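PDB 2Q7S: N-formylglutamate amidohydrolase from Ralstonia eutropha, which binds a zinc ion and probably acts as a metal-dependent hydrolase of the N-formylglutamate amidohydrolase type. Local coordinates for residues D89-A94 against G98-P103; G206-V211 against V222-P227; I251-Y256 against G260-N265. All coordinates share one frame; numbering follows the deposited sequence.

Followed from the N terminus, the three contacts come in series, and none nests in or crosses another. Contact 1 closes a short loop around strand 96-97, in the long connection between strands 71-75 and 132-133, far out from the centre of the chain. Contact 2 ties helix 205-217 to strand 222-224, an outermost strand of the seven-stranded mixed sheet. Contact 3 closes the turn that follows strand 244-252 of that same sheet and leads to helix 267-289, and it alone of the three reaches the zinc site. Contacts 2 and 3 have centres about 22 Å apart; contact 1 lies about 35 Å from each.

Contact 1. Residues D89-A94 against G98-P103; sequences DDIDPA and GPWPTP
Ile-91 and Trp-100 make the apolar part of this contact between two loop segments. The side chains meet at about a right angle, and only the end of the isoleucine does the touching: CD1 of Ile-91 sits over one face of the indole, 3.9 Å from CZ2 of Trp-100. It is a CH-pi contact to the six-membered ring, with CD1 of Ile-91 4.0 Å from the ring centroid and 18° off the normal. CB of Trp-100 already points at 89-94, and with CG opposite the backbone N (chi1 -165°) the indole continues in that direction. CD of Pro-101, the following residue, lies near the rim of the opposite face, so the ring has an aliphatic neighbour on each side. Val-134, Val-137, Gln-138 and Ile-141 of helix 134-163 also touch the indole, which thus lies between the loop and that helix.

The polar part runs through water. One water donates to OD2 of Asp-89 at 2.7 Å and to the carbonyl O of Pro-103 at 3.0 Å. At the other end a second water joins two carbonyls, giving a hydrogen to O of Pro-93 and another to O of Gly-98, the latter at 2.8 Å. Within 89-94, OD1 of Asp-92 accepts from N of Ala-94 in an Asx turn, which shapes the chain just before strand 96-97.

With one CH-pi contact and two water bridges between them, and no direct polar bond, these loops are joined by a small apolar centre whose flanking carbonyls and carboxylate are satisfied partly by solvent.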
ATOM      1  N   ASP A  89     -10.843  -4.640  12.369  1.00 12.52           N
ATOM      2  CA  ASP A  89     -12.177  -5.195  12.463  1.00 14.29           C
ATOM      3  C   ASP A  89     -12.724  -5.658  11.105  1.00 13.71           C
ATOM      4  O   ASP A  89     -13.877  -6.036  11.011  1.00 12.16           O
ATOM      5  CB  ASP A  89     -13.132  -4.235  13.181  1.00 15.58           C
ATOM      6  CG  ASP A  89     -13.368  -2.927  12.428  1.00 21.12           C
ATOM      7  OD1 ASP A  89     -12.692  -2.642  11.403  1.00 21.81           O
ATOM      8  OD2 ASP A  89     -14.248  -2.181  12.894  1.00 21.55           O
ATOM      9  N   ASP A  90     -11.861  -5.682  10.092  1.00 13.86           N
ATOM     10  CA  ASP A  90     -12.234  -6.068   8.718  1.00 13.61           C
ATOM     11  C   ASP A  90     -12.012  -7.566   8.504  1.00 15.28           C
ATOM     12  O   ASP A  90     -11.238  -7.994   7.670  1.00 15.83           O
ATOM     13  CB  ASP A  90     -11.477  -5.222   7.707  1.00 12.50           C
ATOM     14  CG  ASP A  90     -12.058  -5.304   6.330  1.00 20.15           C
ATOM     15  OD1 ASP A  90     -13.085  -6.000   6.109  1.00 16.76           O
ATOM     16  OD2 ASP A  90     -11.506  -4.618   5.466  1.00 15.18           O
ATOM     17  N   ILE A  91     -12.776  -8.340   9.288  1.00 16.98           N
ATOM     18  CA  ILE A  91     -12.743  -9.775   9.339  1.00 15.03           C
ATOM     19  C   ILE A  91     -14.184 -10.237   9.270  1.00 15.20           C
ATOM     20  O   ILE A  91     -15.038  -9.666   9.921  1.00 15.51           O
ATOM     21  CB  ILE A  91     -12.198 -10.305  10.679  1.00 16.22           C
ATOM     22  CG1 ILE A  91     -10.799  -9.752  10.974  1.00 15.69           C
ATOM     23  CG2 ILE A  91     -12.251 -11.820  10.638  1.00 12.41           C
ATOM     24  CD1 ILE A  91     -10.266  -9.962  12.400  1.00 15.03           C
ATOM     25  N   ASP A  92     -14.450 -11.263   8.469  1.00 18.33           N
ATOM     26  CA  ASP A  92     -15.752 -11.895   8.409  1.00 18.60           C
ATOM     27  C   ASP A  92     -15.785 -12.976   9.482  1.00 18.74           C
ATOM     28  O   ASP A  92     -14.961 -13.881   9.445  1.00 17.45           O
ATOM     29  CB  ASP A  92     -15.945 -12.517   7.023  1.00 21.22           C
ATOM     30  CG  ASP A  92     -17.249 -13.313   6.885  1.00 21.35           C
ATOM     31  OD1 ASP A  92     -18.086 -13.328   7.804  1.00 30.18           O
ATOM     32  OD2 ASP A  92     -17.432 -13.944   5.820  1.00 36.63           O
ATOM     33  N   PRO A  93     -16.734 -12.889  10.451  1.00 20.74           N
ATOM     34  CA  PRO A  93     -16.922 -13.904  11.488  1.00 20.81           C
ATOM     35  C   PRO A  93     -16.878 -15.355  11.019  1.00 21.92           C
ATOM     36  O   PRO A  93     -16.420 -16.235  11.756  1.00 21.83           O
ATOM     37  CB  PRO A  93     -18.333 -13.608  11.997  1.00 22.63           C
ATOM     38  CG  PRO A  93     -18.570 -12.218  11.743  1.00 21.15           C
ATOM     39  CD  PRO A  93     -17.666 -11.761  10.644  1.00 19.86           C
ATOM     40  N   ALA A  94     -17.367 -15.603   9.806  1.00 20.75           N
ATOM     41  CA  ALA A  94     -17.443 -16.944   9.280  1.00 22.63           C
ATOM     42  C   ALA A  94     -16.112 -17.524   8.894  1.00 21.05           C
ATOM     43  O   ALA A  94     -16.036 -18.713   8.658  1.00 21.09           O
ATOM     44  CB  ALA A  94     -18.391 -17.000   8.097  1.00 25.15           C
ATOM     45  N   GLY A  98     -14.703 -20.141  16.183  1.00 29.01           N
ATOM     46  CA  GLY A  98     -15.004 -19.356  17.372  1.00 28.31           C
ATOM     47  C   GLY A  98     -15.378 -17.899  17.131  1.00 28.62           C
ATOM     48  O   GLY A  98     -15.162 -17.348  16.041  1.00 27.03           O
ATOM     49  N   PRO A  99     -15.886 -17.240  18.182  1.00 27.96           N
ATOM     50  CA  PRO A  99     -16.344 -15.860  18.101  1.00 27.51           C
ATOM     51  C   PRO A  99     -15.220 -14.846  18.433  1.00 23.49           C
ATOM     52  O   PRO A  99     -14.386 -15.074  19.322  1.00 21.01           O
ATOM     53  CB  PRO A  99     -17.434 -15.821  19.164  1.00 28.06           C
ATOM     54  CG  PRO A  99     -16.842 -16.700  20.273  1.00 31.23           C
ATOM     55  CD  PRO A  99     -15.992 -17.757  19.563  1.00 30.72           C
ATOM     56  N   TRP A 100     -15.215 -13.725  17.724  1.00 20.00           N
ATOM     57  CA  TRP A 100     -14.215 -12.688  17.935  1.00 16.11           C
ATOM     58  C   TRP A 100     -14.636 -11.881  19.166  1.00 16.48           C
ATOM     59  O   TRP A 100     -15.831 -11.698  19.389  1.00 16.01           O
ATOM     60  CB  TRP A 100     -14.162 -11.800  16.714  1.00 14.06           C
ATOM     61  CG  TRP A 100     -12.988 -10.918  16.622  1.00 12.40           C
ATOM     62  CD1 TRP A 100     -12.996  -9.554  16.688  1.00  9.08           C
ATOM     63  CD2 TRP A 100     -11.623 -11.302  16.421  1.00 12.06           C
ATOM     64  NE1 TRP A 100     -11.748  -9.072  16.510  1.00  8.48           N
ATOM     65  CE2 TRP A 100     -10.870 -10.112  16.367  1.00  6.94           C
ATOM     66  CE3 TRP A 100     -10.964 -12.527  16.267  1.00 12.51           C
ATOM     67  CZ2 TRP A 100      -9.496 -10.107  16.179  1.00 11.30           C
ATOM     68  CZ3 TRP A 100      -9.585 -12.516  16.033  1.00  5.70           C
ATOM     69  CH2 TRP A 100      -8.871 -11.340  16.018  1.00 11.77           C
ATOM     70  N   PRO A 101     -13.670 -11.449  20.000  1.00 14.73           N
ATOM     71  CA  PRO A 101     -14.041 -10.802  21.258  1.00 14.68           C
ATOM     72  C   PRO A 101     -14.782  -9.457  21.165  1.00 16.37           C
ATOM     73  O   PRO A 101     -15.418  -9.037  22.139  1.00 15.92           O
ATOM     74  CB  PRO A 101     -12.691 -10.620  21.961  1.00 15.31           C
ATOM     75  CG  PRO A 101     -11.695 -10.669  20.923  1.00 21.37           C
ATOM     76  CD  PRO A 101     -12.216 -11.626  19.908  1.00 17.55           C
ATOM     77  N   THR A 102     -14.634  -8.792  20.021  1.00 16.50           N
ATOM     78  CA  THR A 102     -15.139  -7.448  19.758  1.00 15.43           C
ATOM     79  C   THR A 102     -15.917  -7.427  18.446  1.00 14.41           C
ATOM     80  O   THR A 102     -15.864  -8.402  17.657  1.00 10.76           O
ATOM     81  CB  THR A 102     -13.944  -6.436  19.661  1.00 17.33           C
ATOM     82  OG1 THR A 102     -12.941  -6.957  18.796  1.00 15.00           O
ATOM     83  CG2 THR A 102     -13.304  -6.192  21.061  1.00 14.03           C
ATOM     84  N   PRO A 103     -16.693  -6.339  18.217  1.00 16.56           N
ATOM     85  CA  PRO A 103     -17.453  -6.210  16.980  1.00 14.95           C
ATOM     86  C   PRO A 103     -16.591  -6.206  15.721  1.00 15.16           C
ATOM     87  O   PRO A 103     -15.510  -5.567  15.674  1.00 15.18           O
ATOM     88  CB  PRO A 103     -18.169  -4.857  17.141  1.00 15.87           C
ATOM     89  CG  PRO A 103     -18.092  -4.536  18.543  1.00 16.20           C
ATOM     90  CD  PRO A 103     -16.937  -5.200  19.127  1.00 12.41           C
TER
HETATM   91  O   HOH W   1     -16.069  -2.762  14.808  1.00 52.01           O
HETATM   92  O   HOH W   2     -16.173 -15.080  14.653  1.00 44.61           O

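Contact 2. Residues G206-V211 against V222-P227; sequences GLVDLV and VARNDP
Arg-224 leaves the strand with CG beside its backbone N (chi1 -64°) and then runs extended from CG to NE, which carries the guanidinium across to helix 205-217. There CG of Asp-209 also stands beside its own backbone N (chi1 -76°), bringing the carboxylate round to the arginine although CB starts out away from the strand. The two charged groups form a salt bridge: NH2 of Arg-224 gives a nearly straight hydrogen bond, 172° at the hydrogen, to OD1 of Asp-209 at 2.8 Å. The oxygen lies in the guanidinium plane and receives the bond on its anti lone pair, away from OD2. This is a single-pronged, edge-on meeting, with the two planes turned well away from each other.

Val-208 supplies the apolar half. CG1 of Val-208 lies over one guanidinium face, offset toward the rim, and comes within 3.6 Å of NH1 of Arg-224. One residue of the helix thus covers part of the face of the cation while the next takes its edge. Glu-212, one turn beyond Val-208, forms a second salt bridge with NE of Arg-224, so two carboxylates on the same helix probably help to fix the rotation of the group and balance its charge.

The contact joins the last two elements of a beta-alpha-beta unit, strand 193-196, helix 205-217 and strand 222-224. Val-208 also rests on Leu-195 of strand 193-196, whereas Leu-207 and Leu-210 of the helix pack against Tyr-285 of helix 267-289.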
ATOM      1  N   GLY A 206      -3.133  20.359  -4.472  1.00 15.43           N
ATOM      2  CA  GLY A 206      -1.926  20.740  -5.211  1.00 16.91           C
ATOM      3  C   GLY A 206      -0.982  19.548  -5.396  1.00 18.16           C
ATOM      4  O   GLY A 206      -0.329  19.424  -6.430  1.00 18.03           O
ATOM      5  N   LEU A 207      -0.918  18.657  -4.412  1.00 17.47           N
ATOM      6  CA  LEU A 207      -0.049  17.490  -4.532  1.00 18.78           C
ATOM      7  C   LEU A 207      -0.584  16.445  -5.501  1.00 18.70           C
ATOM      8  O   LEU A 207       0.193  15.853  -6.259  1.00 18.51           O
ATOM      9  CB  LEU A 207       0.262  16.846  -3.190  1.00 17.85           C
ATOM     10  CG  LEU A 207       1.200  15.612  -3.259  1.00 19.99           C
ATOM     11  CD1 LEU A 207       2.551  15.941  -3.896  1.00 17.52           C
ATOM     12  CD2 LEU A 207       1.402  15.002  -1.897  1.00 24.22           C
ATOM     13  N   VAL A 208      -1.893  16.206  -5.470  1.00 19.59           N
ATOM     14  CA  VAL A 208      -2.519  15.288  -6.431  1.00 19.17           C
ATOM     15  C   VAL A 208      -2.320  15.867  -7.871  1.00 18.61           C
ATOM     16  O   VAL A 208      -2.043  15.120  -8.806  1.00 18.03           O
ATOM     17  CB  VAL A 208      -4.030  15.033  -6.108  1.00 19.43           C
ATOM     18  CG1 VAL A 208      -4.556  13.829  -6.861  1.00 14.39           C
ATOM     19  CG2 VAL A 208      -4.232  14.834  -4.609  1.00 19.87           C
ATOM     20  N   ASP A 209      -2.444  17.189  -8.020  1.00 14.73           N
ATOM     21  CA  ASP A 209      -2.274  17.855  -9.316  1.00 16.56           C
ATOM     22  C   ASP A 209      -0.831  17.664  -9.791  1.00 15.93           C
ATOM     23  O   ASP A 209      -0.601  17.341 -10.951  1.00 13.48           O
ATOM     24  CB  ASP A 209      -2.519  19.378  -9.225  1.00 15.71           C
ATOM     25  CG  ASP A 209      -4.009  19.768  -9.128  1.00 25.58           C
ATOM     26  OD1 ASP A 209      -4.921  18.917  -9.259  1.00 28.53           O
ATOM     27  OD2 ASP A 209      -4.258  20.976  -8.920  1.00 26.46           O
ATOM     28  N   LEU A 210       0.114  17.885  -8.873  1.00 15.74           N
ATOM     29  CA  LEU A 210       1.556  17.687  -9.131  1.00 17.53           C
ATOM     30  C   LEU A 210       1.831  16.277  -9.626  1.00 15.51           C
ATOM     31  O   LEU A 210       2.393  16.100 -10.691  1.00 14.56           O
ATOM     32  CB  LEU A 210       2.401  17.991  -7.876  1.00 17.19           C
ATOM     33  CG  LEU A 210       3.945  18.018  -7.962  1.00 21.01           C
ATOM     34  CD1 LEU A 210       4.479  18.632  -9.271  1.00 17.40           C
ATOM     35  CD2 LEU A 210       4.480  18.812  -6.805  1.00 17.23           C
ATOM     36  N   VAL A 211       1.412  15.273  -8.870  1.00 15.23           N
ATOM     37  CA  VAL A 211       1.734  13.886  -9.219  1.00 16.66           C
ATOM     38  C   VAL A 211       1.117  13.506 -10.573  1.00 17.46           C
ATOM     39  O   VAL A 211       1.785  12.936 -11.445  1.00 17.24           O
ATOM     40  CB  VAL A 211       1.288  12.885  -8.102  1.00 18.09           C
ATOM     41  CG1 VAL A 211       1.408  11.449  -8.586  1.00 15.47           C
ATOM     42  CG2 VAL A 211       2.099  13.122  -6.786  1.00 16.00           C
ATOM     43  N   VAL A 222      -2.999   8.437 -16.112  1.00 15.78           N
ATOM     44  CA  VAL A 222      -3.303   8.617 -14.686  1.00 13.75           C
ATOM     45  C   VAL A 222      -4.831   8.754 -14.582  1.00 15.09           C
ATOM     46  O   VAL A 222      -5.434   9.475 -15.374  1.00 17.09           O
ATOM     47  CB  VAL A 222      -2.573   9.851 -14.061  1.00 13.92           C
ATOM     48  CG1 VAL A 222      -2.879  10.001 -12.560  1.00 10.51           C
ATOM     49  CG2 VAL A 222      -1.060   9.786 -14.299  1.00 11.94           C
ATOM     50  N   ALA A 223      -5.440   7.999 -13.670  1.00 12.51           N
ATOM     51  CA  ALA A 223      -6.869   8.135 -13.310  1.00 16.16           C
ATOM     52  C   ALA A 223      -6.921   8.457 -11.823  1.00 18.10           C
ATOM     53  O   ALA A 223      -6.077   7.974 -11.064  1.00 19.46           O
ATOM     54  CB  ALA A 223      -7.668   6.805 -13.581  1.00 15.32           C
ATOM     55  N   ARG A 224      -7.891   9.272 -11.414  1.00 16.86           N
ATOM     56  CA  ARG A 224      -8.156   9.518  -9.994  1.00 19.95           C
ATOM     57  C   ARG A 224      -9.350   8.670  -9.607  1.00 17.58           C
ATOM     58  O   ARG A 224     -10.335   8.631 -10.336  1.00 15.93           O
ATOM     59  CB  ARG A 224      -8.501  10.993  -9.746  1.00 18.12           C
ATOM     60  CG  ARG A 224      -7.343  11.935 -10.073  1.00 21.89           C
ATOM     61  CD  ARG A 224      -7.619  13.361  -9.575  1.00 22.06           C
ATOM     62  NE  ARG A 224      -6.650  14.314 -10.127  1.00 16.70           N
ATOM     63  CZ  ARG A 224      -6.388  15.500  -9.597  1.00 21.87           C
ATOM     64  NH1 ARG A 224      -7.002  15.896  -8.486  1.00 26.46           N
ATOM     65  NH2 ARG A 224      -5.468  16.279 -10.148  1.00 16.51           N
ATOM     66  N   ASN A 225      -9.260   8.012  -8.460  1.00 15.32           N
ATOM     67  CA  ASN A 225     -10.432   7.384  -7.799  1.00 15.71           C
ATOM     68  C   ASN A 225     -11.201   6.378  -8.642  1.00 14.15           C
ATOM     69  O   ASN A 225     -12.417   6.190  -8.469  1.00 19.17           O
ATOM     70  CB  ASN A 225     -11.335   8.473  -7.219  1.00 13.56           C
ATOM     71  CG  ASN A 225     -10.602   9.296  -6.167  1.00 22.17           C
ATOM     72  OD1 ASN A 225     -10.256   8.775  -5.123  1.00 18.62           O
ATOM     73  ND2 ASN A 225     -10.292  10.548  -6.477  1.00 15.33           N
ATOM     74  N   ASP A 226     -10.461   5.669  -9.483  1.00 12.66           N
ATOM     75  CA  ASP A 226     -11.018   4.782 -10.514  1.00 13.91           C
ATOM     76  C   ASP A 226      -9.992   3.675 -10.869  1.00 16.30           C
ATOM     77  O   ASP A 226      -9.012   3.944 -11.578  1.00 16.51           O
ATOM     78  CB  ASP A 226     -11.344   5.606 -11.744  1.00 15.98           C
ATOM     79  CG  ASP A 226     -12.060   4.808 -12.822  1.00 21.52           C
ATOM     80  OD1 ASP A 226     -12.306   3.598 -12.611  1.00 23.76           O
ATOM     81  OD2 ASP A 226     -12.396   5.396 -13.878  1.00 26.62           O
ATOM     82  N   PRO A 227     -10.192   2.440 -10.357  1.00 16.77           N
ATOM     83  CA  PRO A 227     -11.254   1.943  -9.479  1.00 17.83           C
ATOM     84  C   PRO A 227     -10.923   2.055  -7.974  1.00 17.21           C
ATOM     85  O   PRO A 227     -11.763   1.705  -7.169  1.00 19.71           O
ATOM     86  CB  PRO A 227     -11.368   0.473  -9.879  1.00 15.66           C
ATOM     87  CG  PRO A 227      -9.929   0.114 -10.244  1.00 14.35           C
ATOM     88  CD  PRO A 227      -9.248   1.358 -10.700  1.00 16.14           C
TER

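Contact 3. Residues I251-Y256 against G260-N265; sequences IRRPLY and GTRERN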
ATOM      1  N   ILE A 251       0.179   1.372  -9.192  1.00 19.07           N
ATOM      2  CA  ILE A 251       0.885   1.209 -10.433  1.00 16.78           C
ATOM      3  C   ILE A 251       0.456  -0.086 -11.152  1.00 15.23           C
ATOM      4  O   ILE A 251       0.566  -1.199 -10.607  1.00 15.54           O
ATOM      5  CB  ILE A 251       2.431   1.155 -10.147  1.00 15.52           C
ATOM      6  CG1 ILE A 251       2.900   2.429  -9.450  1.00 17.80           C
ATOM      7  CG2 ILE A 251       3.253   0.922 -11.381  1.00 15.77           C
ATOM      8  CD1 ILE A 251       4.360   2.415  -9.145  1.00 16.37           C
ATOM      9  N   ARG A 252       0.040   0.042 -12.407  1.00 13.21           N
ATOM     10  CA  ARG A 252      -0.263  -1.120 -13.252  1.00 10.69           C
ATOM     11  C   ARG A 252       1.019  -2.000 -13.384  1.00 10.42           C
ATOM     12  O   ARG A 252       2.032  -1.622 -13.947  1.00 13.16           O
ATOM     13  CB  ARG A 252      -0.759  -0.652 -14.621  1.00 12.87           C
ATOM     14  CG  ARG A 252      -1.533  -1.650 -15.463  1.00 13.53           C
ATOM     15  CD  ARG A 252      -2.227  -0.940 -16.639  1.00 13.23           C
ATOM     16  NE  ARG A 252      -1.302  -0.313 -17.593  1.00 17.47           N
ATOM     17  CZ  ARG A 252      -0.818  -0.932 -18.671  1.00 18.98           C
ATOM     18  NH1 ARG A 252      -1.114  -2.200 -18.911  1.00 20.04           N
ATOM     19  NH2 ARG A 252      -0.026  -0.291 -19.505  1.00 19.72           N
ATOM     20  N   ARG A 253       0.923  -3.212 -12.885  1.00 14.13           N
ATOM     21  CA  ARG A 253       2.034  -4.151 -12.754  1.00 12.76           C
ATOM     22  C   ARG A 253       2.845  -4.457 -13.996  1.00 14.32           C
ATOM     23  O   ARG A 253       4.073  -4.561 -13.875  1.00 16.74           O
ATOM     24  CB  ARG A 253       1.523  -5.466 -12.117  1.00 10.54           C
ATOM     25  CG  ARG A 253       1.399  -5.364 -10.611  1.00 11.50           C
ATOM     26  CD  ARG A 253       0.610  -6.544 -10.038  1.00 11.89           C
ATOM     27  NE  ARG A 253       0.246  -6.354  -8.642  1.00 13.08           N
ATOM     28  CZ  ARG A 253      -0.612  -7.166  -8.018  1.00  5.32           C
ATOM     29  NH1 ARG A 253      -1.108  -8.194  -8.662  1.00 12.60           N
ATOM     30  NH2 ARG A 253      -0.918  -6.967  -6.768  1.00  9.67           N
ATOM     31  N   PRO A 254       2.193  -4.595 -15.191  1.00 15.62           N
ATOM     32  CA  PRO A 254       2.928  -4.866 -16.435  1.00 16.89           C
ATOM     33  C   PRO A 254       4.001  -3.855 -16.729  1.00 14.38           C
ATOM     34  O   PRO A 254       4.988  -4.187 -17.376  1.00 14.02           O
ATOM     35  CB  PRO A 254       1.840  -4.863 -17.527  1.00 16.48           C
ATOM     36  CG  PRO A 254       0.655  -5.194 -16.874  1.00 18.40           C
ATOM     37  CD  PRO A 254       0.752  -4.568 -15.458  1.00 16.03           C
ATOM     38  N   LEU A 255       3.826  -2.648 -16.204  1.00 18.71           N
ATOM     39  CA  LEU A 255       4.818  -1.580 -16.321  1.00 16.41           C
ATOM     40  C   LEU A 255       6.204  -1.932 -15.786  1.00 15.43           C
ATOM     41  O   LEU A 255       7.173  -1.287 -16.138  1.00 18.00           O
ATOM     42  CB  LEU A 255       4.334  -0.327 -15.595  1.00 18.09           C
ATOM     43  CG  LEU A 255       3.099   0.391 -16.153  1.00 19.26           C
ATOM     44  CD1 LEU A 255       2.831   1.624 -15.321  1.00 19.69           C
ATOM     45  CD2 LEU A 255       3.321   0.769 -17.581  1.00 19.52           C
ATOM     46  N   TYR A 256       6.297  -2.888 -14.871  1.00 16.42           N
ATOM     47  CA  TYR A 256       7.583  -3.190 -14.246  1.00 15.49           C
ATOM     48  C   TYR A 256       7.913  -4.658 -14.005  1.00 14.08           C
ATOM     49  O   TYR A 256       9.081  -4.976 -13.837  1.00 13.68           O
ATOM     50  CB  TYR A 256       7.710  -2.405 -12.927  1.00 16.62           C
ATOM     51  CG  TYR A 256       6.853  -2.881 -11.795  1.00 14.25           C
ATOM     52  CD1 TYR A 256       5.582  -2.374 -11.611  1.00 15.24           C
ATOM     53  CD2 TYR A 256       7.332  -3.809 -10.902  1.00 16.85           C
ATOM     54  CE1 TYR A 256       4.810  -2.781 -10.533  1.00 19.57           C
ATOM     55  CE2 TYR A 256       6.577  -4.253  -9.853  1.00 15.52           C
ATOM     56  CZ  TYR A 256       5.299  -3.718  -9.659  1.00  7.50           C
ATOM     57  OH  TYR A 256       4.551  -4.154  -8.587  1.00 16.60           O
ATOM     58  N   GLY A 260       3.082 -13.351 -14.252  1.00 21.67           N
ATOM     59  CA  GLY A 260       3.226 -14.776 -13.974  1.00 20.78           C
ATOM     60  C   GLY A 260       4.396 -15.105 -13.070  1.00 20.36           C
ATOM     61  O   GLY A 260       4.193 -15.605 -11.979  1.00 22.61           O
ATOM     62  N   THR A 261       5.621 -14.796 -13.509  1.00 20.67           N
ATOM     63  CA  THR A 261       6.839 -15.131 -12.742  1.00 19.86           C
ATOM     64  C   THR A 261       7.111 -14.155 -11.572  1.00 21.83           C
ATOM     65  O   THR A 261       7.901 -14.455 -10.671  1.00 19.14           O
ATOM     66  CB  THR A 261       8.066 -15.244 -13.683  1.00 19.06           C
ATOM     67  OG1 THR A 261       8.459 -13.955 -14.174  1.00 22.47           O
ATOM     68  CG2 THR A 261       7.727 -16.123 -14.889  1.00 19.67           C
ATOM     69  N   ARG A 262       6.417 -13.012 -11.585  1.00 23.38           N
ATOM     70  CA  ARG A 262       6.601 -11.881 -10.621  1.00 22.89           C
ATOM     71  C   ARG A 262       7.942 -11.152 -10.830  1.00 23.22           C
ATOM     72  O   ARG A 262       8.372 -10.363  -9.979  1.00 25.37           O
ATOM     73  CB  ARG A 262       6.504 -12.299  -9.150  1.00 20.69           C
ATOM     74  CG  ARG A 262       5.186 -12.904  -8.619  1.00 27.29           C
ATOM     75  CD  ARG A 262       4.192 -11.830  -8.135  1.00 31.96           C
ATOM     76  NE  ARG A 262       3.147 -11.646  -9.135  1.00 39.25           N
ATOM     77  CZ  ARG A 262       2.071 -10.881  -9.009  1.00 31.19           C
ATOM     78  NH1 ARG A 262       1.884 -10.135  -7.915  1.00 18.72           N
ATOM     79  NH2 ARG A 262       1.209 -10.813 -10.037  1.00 27.89           N
ATOM     80  N   GLU A 263       8.597 -11.385 -11.950  1.00 25.08           N
ATOM     81  CA  GLU A 263       9.981 -10.926 -12.103  1.00 25.70           C
ATOM     82  C   GLU A 263      10.085  -9.598 -12.790  1.00 24.62           C
ATOM     83  O   GLU A 263       9.386  -9.338 -13.760  1.00 26.41           O
ATOM     84  CB  GLU A 263      10.789 -11.962 -12.867  1.00 26.78           C
ATOM     85  CG  GLU A 263      10.947 -13.230 -12.051  1.00 32.29           C
ATOM     86  CD  GLU A 263      12.164 -13.982 -12.429  1.00 42.33           C
ATOM     87  OE1 GLU A 263      12.366 -14.184 -13.651  1.00 46.76           O
ATOM     88  OE2 GLU A 263      12.915 -14.362 -11.505  1.00 47.86           O
ATOM     89  N   ARG A 264      11.005  -8.772 -12.309  1.00 23.30           N
ATOM     90  CA  ARG A 264      11.212  -7.446 -12.904  1.00 22.40           C
ATOM     91  C   ARG A 264      11.383  -7.608 -14.402  1.00 22.53           C
ATOM     92  O   ARG A 264      12.108  -8.522 -14.857  1.00 20.84           O
ATOM     93  CB  ARG A 264      12.432  -6.746 -12.331  1.00 20.75           C
ATOM     94  CG  ARG A 264      12.360  -6.498 -10.823  1.00 22.53           C
ATOM     95  CD  ARG A 264      13.648  -5.907 -10.286  1.00 19.67           C
ATOM     96  NE  ARG A 264      13.537  -5.729  -8.845  1.00 20.07           N
ATOM     97  CZ  ARG A 264      14.280  -4.928  -8.095  1.00 25.32           C
ATOM     98  NH1 ARG A 264      15.238  -4.164  -8.608  1.00 27.54           N
ATOM     99  NH2 ARG A 264      14.032  -4.882  -6.801  1.00 23.39           N
ATOM    100  N   ASN A 265      10.711  -6.731 -15.161  1.00 21.76           N
ATOM    101  CA  ASN A 265      10.864  -6.699 -16.615  1.00 19.80           C
ATOM    102  C   ASN A 265      11.654  -5.482 -17.059  1.00 19.78           C
ATOM    103  O   ASN A 265      12.238  -4.790 -16.242  1.00 19.32           O
ATOM    104  CB  ASN A 265       9.504  -6.890 -17.350  1.00 17.38           C
ATOM    105  CG  ASN A 265       8.534  -5.725 -17.201  1.00 17.05           C
ATOM    106  OD1 ASN A 265       8.911  -4.594 -16.904  1.00 11.85           O
ATOM    107  ND2 ASN A 265       7.257  -6.007 -17.450  1.00 11.31           N
TER
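The backbone of 251-256 leaves strand 244-252 through a 3-10 turn, and 260-265 returns to meet its end, Asn-265 lying beside Tyr-256 at the open end of the small antiparallel hairpin of strands 257-258 and 263-264. N of Asn-265 gives a hydrogen bond to O of Tyr-256 at 2.7 Å. The same carbonyl, O of Tyr-256, receives a CA-H...O contact from CA of Arg-264 at 3.4 Å.

The side chain of Asn-265 adds a second link: with chi1 at 69°, CG stands between the backbone N and the carbonyl carbon, and the amide turns to the 3-10 segment. ND2 of Asn-265 donates to O of Pro-254 at 2.9 Å, and that oxygen lies in the amide plane. Glu-258 takes another bond from ND2, while OD1 of Asn-265 caps N of Gly-267 as helix 267-289 begins, so both ends of the amide have partners that suit this orientation.

Arg-253 extends toward the metal site, its NH2 in a salt bridge with OD1 of Asp-55, a zinc ligand, so Arg-253 is a second-shell residue that probably helps to position Asp-55. Its NE bonds to OG of Ser-173, a serine shared with OH of Tyr-256, which is further tied to O of Thr-56. Arg-262, bent at chi2 and chi3, brings its guanidinium to that of Arg-253 at 81° between planes. The two like charges come closest where NH1 of Arg-262 stands over one face of the Arg-253 guanidinium, 3.6 Å from NH1 of Arg-253.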